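Local coordinates for protein 2-hydroxyisobutyryl-CoA synthetase (Aquincola tertiaricarbonis, PDB 6HE0) that belongs to the acyl-CoA synthetase-like members of the AMP-binding (ANL) enzyme superfamily and carries the small C-terminal domain of that family, at residues Glu399-Ile404 against Ala467-Asp472; Asp411-Arg416 against Val448-Glu453. All coordinates share one frame; numbering follows the deposited sequence.

How the contacts relate
Contacts 1 and 2 are the two parallel pairings of one four-stranded mixed sheet in the C-terminal domain, ordered 451-454, 412-419, 399-405, 470-472. Their centres lie 11 Å apart. The two inner strands, antiparallel neighbours, join them: Leu414 N lies 2.8 Å from Val403 O and Arg401 N 2.9 Å from Arg416 O, both probable hydrogen bonds. Ile402 CG2 packs on Leu413 CD2 at 3.6 Å, so the layer on the face of Ile402 and Val470 continues into that of Leu413 and Leu415. Contact 2 meets coenzyme A directly through Arg449, whereas in contact 1 the side chain of Asp472 stays about 11 Å from the bound AMP.

Contact 1 (Glu399-Ile404 against Ala467-Asp472); sequences EHRIVI and ARRVID
Ala467 CB comes within 4.5 Å of Arg401 NH2 and also lies over the centre of the Arg469 guanidinium. The carbonyl O of Arg468 lies over one face of the Arg401 guanidinium. Arg469 then runs back along the edge of strand 399-404, its chain extended from CG to NE (chi3 177°). CD rests on a face of the His400 ring, 3.7 Å from the centroid, a CH-pi contact; His400 ND1 is hydrogen-bonded to Tyr396 OH. Beyond it, NE donates in the guanidinium plane to the syn lone pair of Glu399 OE2 (2.8 Å, 166° at the hydrogen). The same oxygen takes Arg401 NH2 at 2.9 Å, so one carboxylate oxygen bridges two arginines, and its charge probably helps to balance both. Arg401 bends at chi2 and chi3 to come back there, and its NE donates to His400 O. The strand pairing opens where Arg469 O accepts Ile402 N. On the face of Ile402 and Ile404, Val470 spreads its two methyls: CG2 meets Ile402 CD1 (3.8 Å) and CG1 meets Ile404 CD1 (3.5 Å), beside Phe374 and the helix 383-391. Ile471 N and O are hydrogen-bonded to Ile402 O (2.9 Å) and Ile404 N (3.0 Å), the latter almost straight. Asp472 brings its CB to Ile404 CD1, while its carboxylate turns to Arg474. The paired strands run 13° from parallel: a short edge strand added, in parallel register, to the mixed sheet of the C-terminal domain of AMP-binding enzymes.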
# COMPACT_ATOMS: atom_id res chain seq x y z
N GLU A 399 30.85 22.29 -0.56
CA GLU A 399 29.85 23.13 -1.25
C GLU A 399 28.98 22.37 -2.26
O GLU A 399 29.41 21.33 -2.77
CB GLU A 399 30.56 24.33 -1.92
CG GLU A 399 29.79 25.64 -1.97
CD GLU A 399 28.93 26.02 -0.78
OE1 GLU A 399 29.45 26.64 0.17
OE2 GLU A 399 27.71 25.76 -0.85
N HIS A 400 27.75 22.89 -2.52
CA HIS A 400 26.79 22.32 -3.49
C HIS A 400 25.72 23.33 -3.90
O HIS A 400 25.51 24.32 -3.22
CB HIS A 400 26.12 21.05 -2.93
CG HIS A 400 25.14 21.32 -1.82
ND1 HIS A 400 25.56 21.53 -0.50
CD2 HIS A 400 23.80 21.47 -1.88
CE1 HIS A 400 24.46 21.76 0.19
NE2 HIS A 400 23.38 21.75 -0.60
N ARG A 401 24.99 23.04 -5.00
CA ARG A 401 23.87 23.82 -5.50
C ARG A 401 22.71 22.88 -5.80
O ARG A 401 22.93 21.73 -6.20
CB ARG A 401 24.22 24.69 -6.72
CG ARG A 401 25.09 25.92 -6.43
CD ARG A 401 24.45 26.99 -5.55
NE ARG A 401 24.95 26.92 -4.18
CZ ARG A 401 25.68 27.87 -3.58
NH1 ARG A 401 25.98 28.99 -4.23
NH2 ARG A 401 26.10 27.70 -2.34
N ILE A 402 21.48 23.39 -5.60
CA ILE A 402 20.23 22.67 -5.82
C ILE A 402 19.45 23.30 -6.98
O ILE A 402 19.10 24.48 -6.91
CB ILE A 402 19.37 22.61 -4.53
CG1 ILE A 402 20.15 21.97 -3.35
CG2 ILE A 402 17.99 21.93 -4.80
CD1 ILE A 402 19.43 22.05 -2.02
N VAL A 403 19.15 22.50 -8.00
CA VAL A 403 18.36 22.95 -9.15
C VAL A 403 17.11 22.07 -9.29
O VAL A 403 17.22 20.86 -9.51
CB VAL A 403 19.18 23.07 -10.46
CG1 VAL A 403 18.29 23.58 -11.59
CG2 VAL A 403 20.38 24.01 -10.26
N ILE A 404 15.92 22.68 -9.12
CA ILE A 404 14.62 22.03 -9.26
C ILE A 404 14.06 22.37 -10.64
O ILE A 404 13.83 23.55 -10.91
CB ILE A 404 13.59 22.49 -8.17
CG1 ILE A 404 14.14 22.35 -6.72
CG2 ILE A 404 12.29 21.75 -8.36
CD1 ILE A 404 13.56 23.38 -5.80
N ALA A 467 23.62 30.83 3.27
CA ALA A 467 23.70 30.60 1.82
C ALA A 467 22.38 30.15 1.23
O ALA A 467 21.62 29.41 1.88
CB ALA A 467 24.80 29.61 1.50
N ARG A 468 22.08 30.65 0.03
CA ARG A 468 20.85 30.36 -0.71
C ARG A 468 21.26 29.47 -1.86
O ARG A 468 21.80 29.92 -2.87
CB ARG A 468 20.16 31.67 -1.16
CG ARG A 468 19.61 32.50 0.01
CD ARG A 468 18.52 33.47 -0.43
NE ARG A 468 19.03 34.60 -1.22
CZ ARG A 468 19.48 35.74 -0.71
NH1 ARG A 468 19.51 35.92 0.61
NH2 ARG A 468 19.91 36.71 -1.51
N ARG A 469 21.11 28.18 -1.63
CA ARG A 469 21.58 27.15 -2.54
C ARG A 469 20.54 26.63 -3.53
O ARG A 469 20.90 25.85 -4.40
CB ARG A 469 22.18 25.99 -1.72
CG ARG A 469 23.34 26.42 -0.81
CD ARG A 469 24.12 25.21 -0.37
NE ARG A 469 25.28 25.55 0.45
CZ ARG A 469 25.30 25.56 1.77
NH1 ARG A 469 24.19 25.30 2.46
NH2 ARG A 469 26.41 25.84 2.43
N VAL A 470 19.27 27.04 -3.39
CA VAL A 470 18.17 26.51 -4.21
C VAL A 470 17.71 27.44 -5.34
O VAL A 470 17.46 28.61 -5.11
CB VAL A 470 16.98 26.11 -3.30
CG1 VAL A 470 15.86 25.43 -4.09
CG2 VAL A 470 17.43 25.22 -2.16
N ILE A 471 17.56 26.89 -6.54
CA ILE A 471 17.01 27.58 -7.70
C ILE A 471 15.77 26.76 -8.10
O ILE A 471 15.92 25.60 -8.48
CB ILE A 471 18.04 27.68 -8.86
CG1 ILE A 471 19.32 28.52 -8.49
CG2 ILE A 471 17.38 28.21 -10.15
CD1 ILE A 471 19.19 30.07 -8.20
N ASP A 472 14.57 27.34 -7.96
CA ASP A 472 13.33 26.67 -8.37
C ASP A 472 13.04 27.10 -9.82
O ASP A 472 12.54 28.21 -10.06
CB ASP A 472 12.16 26.96 -7.42
CG ASP A 472 10.92 26.08 -7.62
OD1 ASP A 472 10.64 25.70 -8.78
OD2 ASP A 472 10.21 25.81 -6.61

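Contact 2 (Asp411-Arg416 against Val448-Glu453); sequences DELLLR and VRAKVE. With COA (coenzyme A), chain D.
Leu414-Arg416 pair in parallel with Lys451-Glu453, 451-454 being an outermost strand of the C-terminal domain's mixed sheet. The backbone ladder is regular: Lys451 N to Leu413 O (2.7 Å), Leu415 N to Lys451 O and Glu453 N to Leu415 O. Where it ends, a water joins Glu412 OE2, Leu413 N and Arg449 O. Apolar contacts fill one face, where Leu413 CD1 touches Ala450 CB and Leu415 CD1 meets Val452 CG2 (4.0 Å), under the helix 428-446. On the other face, Leu414 CD1 lies against Glu453 CG (3.7 Å), and Leu414 CD2 lies over the Arg416 guanidinium. Charges line this face too. Lys451 NZ reaches Glu453 OE1 (2.8 Å) from above the carboxylate plane, and Arg416 NE makes a long ion pair with OE2 of the same group. At the ligand end, Glu412, bent at chi2 (-63°), is held end-on by NH1 and NH2 of Arg449, one nitrogen to each oxygen. Held by Glu412 in this way, the guanidinium turns its NE-NH2 edge to coenzyme A: NE donates to O2A (2.8 Å), NH2 serves both Glu412 OE1 and O1A, and the backbone Arg449 N donates to O4A of the second phosphate at 2.7 Å.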
# COMPACT_ATOMS: atom_id res chain seq x y z
N ASP A 411 8.72 16.54 -11.25
CA ASP A 411 9.91 17.22 -10.78
C ASP A 411 11.13 16.36 -10.88
O ASP A 411 11.06 15.12 -10.76
CB ASP A 411 9.79 17.66 -9.31
CG ASP A 411 8.53 18.39 -8.97
OD1 ASP A 411 8.28 19.43 -9.58
OD2 ASP A 411 7.83 17.94 -8.05
N GLU A 412 12.27 17.04 -11.06
CA GLU A 412 13.61 16.49 -11.01
C GLU A 412 14.39 17.37 -10.06
O GLU A 412 14.32 18.61 -10.13
CB GLU A 412 14.26 16.37 -12.39
CG GLU A 412 13.81 15.12 -13.16
CD GLU A 412 14.16 13.75 -12.57
OE1 GLU A 412 13.41 12.77 -12.84
OE2 GLU A 412 15.17 13.64 -11.84
N LEU A 413 15.06 16.72 -9.14
CA LEU A 413 15.91 17.37 -8.17
C LEU A 413 17.34 17.13 -8.63
O LEU A 413 17.78 15.98 -8.63
CB LEU A 413 15.73 16.69 -6.79
CG LEU A 413 15.92 17.53 -5.52
CD1 LEU A 413 16.13 16.65 -4.31
CD2 LEU A 413 17.03 18.56 -5.64
N LEU A 414 18.06 18.20 -8.99
CA LEU A 414 19.45 18.13 -9.40
C LEU A 414 20.37 18.71 -8.32
O LEU A 414 20.11 19.80 -7.84
CB LEU A 414 19.67 18.86 -10.75
CG LEU A 414 21.16 19.00 -11.23
CD1 LEU A 414 21.79 17.65 -11.52
CD2 LEU A 414 21.29 19.92 -12.40
N LEU A 415 21.41 17.95 -7.91
CA LEU A 415 22.42 18.40 -6.95
C LEU A 415 23.73 18.51 -7.67
O LEU A 415 24.17 17.54 -8.29
CB LEU A 415 22.63 17.48 -5.74
CG LEU A 415 21.42 17.04 -4.93
CD1 LEU A 415 21.88 16.20 -3.74
CD2 LEU A 415 20.60 18.24 -4.44
N ARG A 416 24.34 19.69 -7.62
CA ARG A 416 25.66 19.93 -8.20
C ARG A 416 26.55 19.96 -6.99
O ARG A 416 26.41 20.85 -6.15
CB ARG A 416 25.69 21.24 -9.00
CG ARG A 416 24.85 21.17 -10.26
CD ARG A 416 25.35 22.12 -11.32
NE ARG A 416 24.69 21.82 -12.59
CZ ARG A 416 23.79 22.60 -13.17
NH1 ARG A 416 23.47 23.78 -12.64
NH2 ARG A 416 23.22 22.22 -14.31
N VAL A 448 13.31 10.29 -1.99
CA VAL A 448 13.13 10.46 -3.45
C VAL A 448 14.47 10.44 -4.10
O VAL A 448 15.45 10.90 -3.50
CB VAL A 448 12.35 11.75 -3.89
CG1 VAL A 448 10.87 11.66 -3.53
CG2 VAL A 448 13.00 13.03 -3.34
N ARG A 449 14.51 9.98 -5.35
CA ARG A 449 15.71 9.89 -6.17
C ARG A 449 16.10 11.30 -6.59
O ARG A 449 15.30 12.03 -7.20
CB ARG A 449 15.43 9.01 -7.40
CG ARG A 449 16.60 8.77 -8.37
CD ARG A 449 16.15 8.21 -9.74
NE ARG A 449 14.90 8.83 -10.20
CZ ARG A 449 14.82 10.00 -10.83
NH1 ARG A 449 15.91 10.67 -11.13
NH2 ARG A 449 13.64 10.50 -11.15
N ALA A 450 17.32 11.70 -6.24
CA ALA A 450 17.86 12.98 -6.68
C ALA A 450 18.90 12.68 -7.76
O ALA A 450 19.50 11.59 -7.76
CB ALA A 450 18.53 13.71 -5.53
N LYS A 451 19.09 13.60 -8.69
CA LYS A 451 20.13 13.43 -9.70
C LYS A 451 21.37 14.16 -9.15
O LYS A 451 21.24 15.29 -8.72
CB LYS A 451 19.70 13.99 -11.07
CG LYS A 451 20.82 13.88 -12.12
CD LYS A 451 20.33 14.12 -13.54
CE LYS A 451 21.47 14.32 -14.51
NZ LYS A 451 21.37 15.64 -15.21
N VAL A 452 22.54 13.50 -9.09
CA VAL A 452 23.78 14.08 -8.55
C VAL A 452 24.87 14.19 -9.64
O VAL A 452 25.21 13.20 -10.28
CB VAL A 452 24.29 13.33 -7.28
CG1 VAL A 452 25.60 13.93 -6.77
CG2 VAL A 452 23.24 13.37 -6.17
N GLU A 453 25.40 15.40 -9.84
CA GLU A 453 26.47 15.73 -10.80
C GLU A 453 27.61 16.42 -10.05
O GLU A 453 27.36 17.21 -9.13
CB GLU A 453 25.97 16.72 -11.87
CG GLU A 453 24.91 16.19 -12.83
CD GLU A 453 24.56 17.14 -13.97
OE1 GLU A 453 23.99 16.65 -14.97
OE2 GLU A 453 24.87 18.36 -13.88
N1A COA D . 3.19 9.31 -7.40
C2A COA D . 3.14 8.21 -8.15
N3A COA D . 4.11 7.64 -8.87
C4A COA D . 5.25 8.34 -8.80
C5A COA D . 5.45 9.50 -8.07
C6A COA D . 4.36 9.99 -7.33
N6A COA D . 4.41 11.06 -6.53
N7A COA D . 6.75 9.96 -8.25
C8A COA D . 7.27 9.11 -9.09
N9A COA D . 6.43 8.09 -9.45
C1B COA D . 6.73 6.96 -10.33
C2B COA D . 7.48 7.36 -11.60
O2B COA D . 6.58 7.93 -12.54
C3B COA D . 8.20 6.06 -11.95
O3B COA D . 7.35 5.10 -12.62
P3B COA D . 7.27 4.94 -14.18
O7A COA D . 6.92 3.56 -14.47
O8A COA D . 6.23 5.92 -14.58
O9A COA D . 8.59 5.38 -14.79
C4B COA D . 8.51 5.44 -10.58
O4B COA D . 7.58 6.03 -9.66
C5B COA D . 9.93 5.65 -10.10
O5B COA D . 10.19 7.07 -10.21
P1A COA D . 11.44 7.80 -9.53
O1A COA D . 11.49 9.25 -9.85
O2A COA D . 12.74 7.15 -9.87
O3A COA D . 11.18 7.46 -8.00
P2A COA D . 11.07 8.21 -6.60
O4A COA D . 12.44 8.41 -6.11
O5A COA D . 10.33 9.52 -6.80
O6A COA D . 10.15 7.25 -5.71
CBP COA D . 7.84 7.31 -4.96
CCP COA D . 8.79 7.08 -6.14
CDP COA D . 6.37 7.26 -5.41
CEP COA D . 8.09 6.19 -3.95
CAP COA D . 8.17 8.70 -4.35
OAP COA D . 8.09 9.78 -5.27
C9P COA D . 7.41 9.03 -3.07
O9P COA D . 7.59 8.38 -2.05
N8P COA D . 6.54 10.05 -3.11
C7P COA D . 5.74 10.35 -1.94
C6P COA D . 5.08 11.66 -2.04
C5P COA D . 3.61 11.53 -2.32
O5P COA D . 3.19 10.97 -3.33
N4P COA D . 2.81 12.12 -1.43
C3P COA D . 1.49 12.64 -1.76
C2P COA D . 0.37 11.65 -1.53
S1P COA D . -0.65 11.92 -3.00
O HOH W 1 14.81 13.86 -9.10